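Local atomic coordinates of methylocystis parvus OBBP MbnE (Methylocystis parvus OBBP, PDB entry 5ICQ), a protein that probably binds the copper-chelating peptide methanobactin in the periplasm, as a family 5 solute-binding protein of its transport machinery. Residues Ala331-Asp335 / Ala336-Glu340. Sequence-based numbering, arbitrary orientation.
Sequences ALFKD and ARLRE. With SO4 (sulfate ion), chain C.
Asp335 N-caps helix 336-343, and its carboxylate does two jobs at once. OD1 takes the backbone N of Arg337 at 2.9 Å, on its anti side and 28° out of the carboxylate plane, which is the capping bond. The syn lone pairs of both oxygens go to the Arg337 side chain: OD1 receives NE at 3.1 Å in a nearly straight bond, and OD2 receives NH2 at 2.8 Å. This side-on, bidentate salt bridge is nearly coplanar, the two planes lying 28° apart. With CG anti to the backbone N (chi1 -168°), the Asp335 carboxylate is turned to Arg337, whose chain bends at chi3 to bring the guanidinium alongside. Replacing Asp335 by an alanine removes both carboxylate oxygens and is likely to leave Arg337 N without its cap and the guanidinium without its mate, free to turn.

That salt bridge lies toward the solvent side, where Lys334 is exposed too and a water accepts from Ala336 N at 2.8 Å. The inner side is packed. Leu338 sets CD2 against the in-plane edge of the Phe333 ring, 3.7 Å from CD1, while Leu332 CG sits over one ring face; Phe326 and Phe446 meet the same ring edge-to-face, joining the turn to the sheet that holds strands 322-326 and 442-450. Buried Arg339 reaches back along the turn: NH1 gives Phe333 O a 2.7 Å bond in the guanidinium plane, Ala336 CA lies over one face, and NH2 bonds Gly564 O. Arg339 N to Asp335 O, 3.1 Å, is a backbone bond of the first helical turn. Chemically, then, a carboxylate caps the partly exposed helix start, where its negative charge would suit the helix dipole, while a buried guanidinium ties down backbone carbonyls within.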
ATOM      1  N   ALA A 331      18.954 -16.246 -18.766  1.00 14.15           N
ATOM      2  CA  ALA A 331      20.049 -15.648 -19.527  1.00 13.36           C
ATOM      3  C   ALA A 331      19.568 -14.589 -20.511  1.00  9.41           C
ATOM      4  O   ALA A 331      20.257 -13.588 -20.735  1.00 10.54           O
ATOM      5  CB  ALA A 331      20.823 -16.748 -20.262  1.00 21.90           C
ATOM      6  N   LEU A 332      18.380 -14.763 -21.088  1.00 11.37           N
ATOM      7  CA  LEU A 332      17.922 -13.814 -22.097  1.00 12.15           C
ATOM      8  C   LEU A 332      17.699 -12.411 -21.542  1.00 10.35           C
ATOM      9  O   LEU A 332      17.717 -11.452 -22.322  1.00  8.54           O
ATOM     10  CB  LEU A 332      16.636 -14.311 -22.757  1.00 15.31           C
ATOM     11  CG  LEU A 332      15.315 -14.031 -22.047  1.00 12.91           C
ATOM     12  CD1 LEU A 332      14.158 -14.485 -22.945  1.00 14.45           C
ATOM     13  CD2 LEU A 332      15.234 -14.748 -20.706  1.00 12.72           C
ATOM     14  N   PHE A 333      17.492 -12.260 -20.227  1.00  7.67           N
ATOM     15  CA  PHE A 333      17.227 -10.950 -19.628  1.00 11.07           C
ATOM     16  C   PHE A 333      18.301 -10.539 -18.617  1.00 12.40           C
ATOM     17  O   PHE A 333      18.038  -9.727 -17.724  1.00  9.56           O
ATOM     18  CB  PHE A 333      15.843 -10.924 -18.971  1.00  5.71           C
ATOM     19  CG  PHE A 333      14.695 -10.890 -19.958  1.00  8.54           C
ATOM     20  CD1 PHE A 333      14.803 -10.187 -21.155  1.00  7.71           C
ATOM     21  CD2 PHE A 333      13.507 -11.570 -19.693  1.00  7.48           C
ATOM     22  CE1 PHE A 333      13.751 -10.146 -22.065  1.00 11.70           C
ATOM     23  CE2 PHE A 333      12.440 -11.534 -20.602  1.00  7.09           C
ATOM     24  CZ  PHE A 333      12.563 -10.818 -21.788  1.00  8.80           C
ATOM     25  N   LYS A 334      19.514 -11.069 -18.738  1.00  9.46           N
ATOM     26  CA  LYS A 334      20.542 -10.746 -17.755  1.00 10.82           C
ATOM     27  C   LYS A 334      21.189  -9.384 -17.977  1.00  9.70           C
ATOM     28  O   LYS A 334      21.782  -8.840 -17.040  1.00 16.10           O
ATOM     29  CB  LYS A 334      21.614 -11.837 -17.746  1.00 11.18           C
ATOM     30  CG  LYS A 334      21.148 -13.070 -16.975  1.00 17.37           C
ATOM     31  CD  LYS A 334      22.266 -14.057 -16.729  1.00 25.47           C
ATOM     32  CE  LYS A 334      21.750 -15.245 -15.935  1.00 32.03           C
ATOM     33  NZ  LYS A 334      22.841 -16.201 -15.599  1.00 36.96           N
ATOM     34  N   ASP A 335      21.087  -8.811 -19.171  1.00  9.78           N
ATOM     35  CA  ASP A 335      21.806  -7.577 -19.500  1.00 10.50           C
ATOM     36  C   ASP A 335      20.881  -6.370 -19.318  1.00 12.99           C
ATOM     37  O   ASP A 335      19.854  -6.265 -19.995  1.00 12.15           O
ATOM     38  CB  ASP A 335      22.351  -7.656 -20.926  1.00  9.68           C
ATOM     39  CG  ASP A 335      23.362  -6.543 -21.250  1.00 17.73           C
ATOM     40  OD1 ASP A 335      23.219  -5.413 -20.754  1.00 19.43           O
ATOM     41  OD2 ASP A 335      24.308  -6.808 -22.016  1.00 21.60           O
ATOM     42  N   ALA A 336      21.256  -5.446 -18.421  1.00 10.95           N
ATOM     43  CA  ALA A 336      20.404  -4.279 -18.165  1.00  9.91           C
ATOM     44  C   ALA A 336      20.220  -3.423 -19.411  1.00  8.92           C
ATOM     45  O   ALA A 336      19.222  -2.696 -19.524  1.00  9.17           O
ATOM     46  CB  ALA A 336      20.977  -3.419 -17.031  1.00 12.90           C
ATOM     47  N   ARG A 337      21.188  -3.458 -20.333  1.00  8.77           N
ATOM     48  CA  ARG A 337      21.076  -2.673 -21.560  1.00 10.68           C
ATOM     49  C   ARG A 337      19.978  -3.222 -22.456  1.00 11.23           C
ATOM     50  O   ARG A 337      19.246  -2.452 -23.095  1.00  9.75           O
ATOM     51  CB  ARG A 337      22.412  -2.667 -22.317  1.00 12.28           C
ATOM     52  CG  ARG A 337      23.541  -1.916 -21.615  1.00 14.87           C
ATOM     53  CD  ARG A 337      24.884  -2.186 -22.288  1.00 21.76           C
ATOM     54  NE  ARG A 337      25.265  -3.597 -22.203  1.00 20.70           N
ATOM     55  CZ  ARG A 337      26.454  -4.070 -22.563  1.00 27.49           C
ATOM     56  NH1 ARG A 337      27.386  -3.241 -23.027  1.00 26.78           N
ATOM     57  NH2 ARG A 337      26.713  -5.367 -22.467  1.00 19.99           N
ATOM     58  N   LEU A 338      19.866  -4.552 -22.532  1.00  9.91           N
ATOM     59  CA  LEU A 338      18.758  -5.145 -23.286  1.00 10.21           C
ATOM     60  C   LEU A 338      17.418  -4.867 -22.615  1.00  9.29           C
ATOM     61  O   LEU A 338      16.417  -4.621 -23.298  1.00  8.09           O
ATOM     62  CB  LEU A 338      18.976  -6.655 -23.458  1.00  6.39           C
ATOM     63  CG  LEU A 338      17.889  -7.436 -24.225  1.00 14.02           C
ATOM     64  CD1 LEU A 338      18.509  -8.576 -25.035  1.00 12.44           C
ATOM     65  CD2 LEU A 338      16.825  -8.008 -23.291  1.00 11.38           C
ATOM     66  N   ARG A 339      17.360  -4.941 -21.279  1.00  7.94           N
ATOM     67  CA  ARG A 339      16.109  -4.625 -20.602  1.00  7.78           C
ATOM     68  C   ARG A 339      15.702  -3.184 -20.866  1.00  9.38           C
ATOM     69  O   ARG A 339      14.522  -2.906 -21.118  1.00 11.83           O
ATOM     70  CB  ARG A 339      16.218  -4.888 -19.095  1.00  5.37           C
ATOM     71  CG  ARG A 339      16.611  -6.341 -18.790  1.00  4.44           C
ATOM     72  CD  ARG A 339      16.438  -6.724 -17.316  1.00  7.14           C
ATOM     73  NE  ARG A 339      17.312  -5.957 -16.416  1.00  8.45           N
ATOM     74  CZ  ARG A 339      18.456  -6.400 -15.910  1.00  8.58           C
ATOM     75  NH1 ARG A 339      18.929  -7.603 -16.268  1.00  8.19           N
ATOM     76  NH2 ARG A 339      19.147  -5.641 -15.066  1.00 10.04           N
ATOM     77  N   GLU A 340      16.660  -2.252 -20.801  1.00 10.36           N
ATOM     78  CA  GLU A 340      16.348  -0.856 -21.115  1.00 10.42           C
ATOM     79  C   GLU A 340      15.828  -0.716 -22.541  1.00 10.13           C
ATOM     80  O   GLU A 340      14.832  -0.020 -22.789  1.00  9.29           O
ATOM     81  CB  GLU A 340      17.574   0.042 -20.910  1.00  9.80           C
ATOM     82  CG  GLU A 340      17.297   1.483 -21.372  1.00 10.93           C
ATOM     83  CD  GLU A 340      18.374   2.489 -20.989  1.00 20.63           C
ATOM     84  OE1 GLU A 340      19.471   2.085 -20.559  1.00 16.59           O
ATOM     85  OE2 GLU A 340      18.106   3.705 -21.114  1.00 18.76           O
TER
HETATM   86  S   SO4 C 702      18.426 -20.041 -18.529  1.00 42.32           S
HETATM   87  O1  SO4 C 702      17.701 -20.661 -17.419  1.00 45.94           O
HETATM   88  O2  SO4 C 702      19.275 -21.036 -19.185  1.00 51.31           O
HETATM   89  O3  SO4 C 702      17.461 -19.521 -19.495  1.00 41.69           O
HETATM   90  O4  SO4 C 702      19.268 -18.960 -18.022  1.00 30.56           O
HETATM   91  O   HOH W   1      23.546  -5.843 -16.850  1.00 22.88           O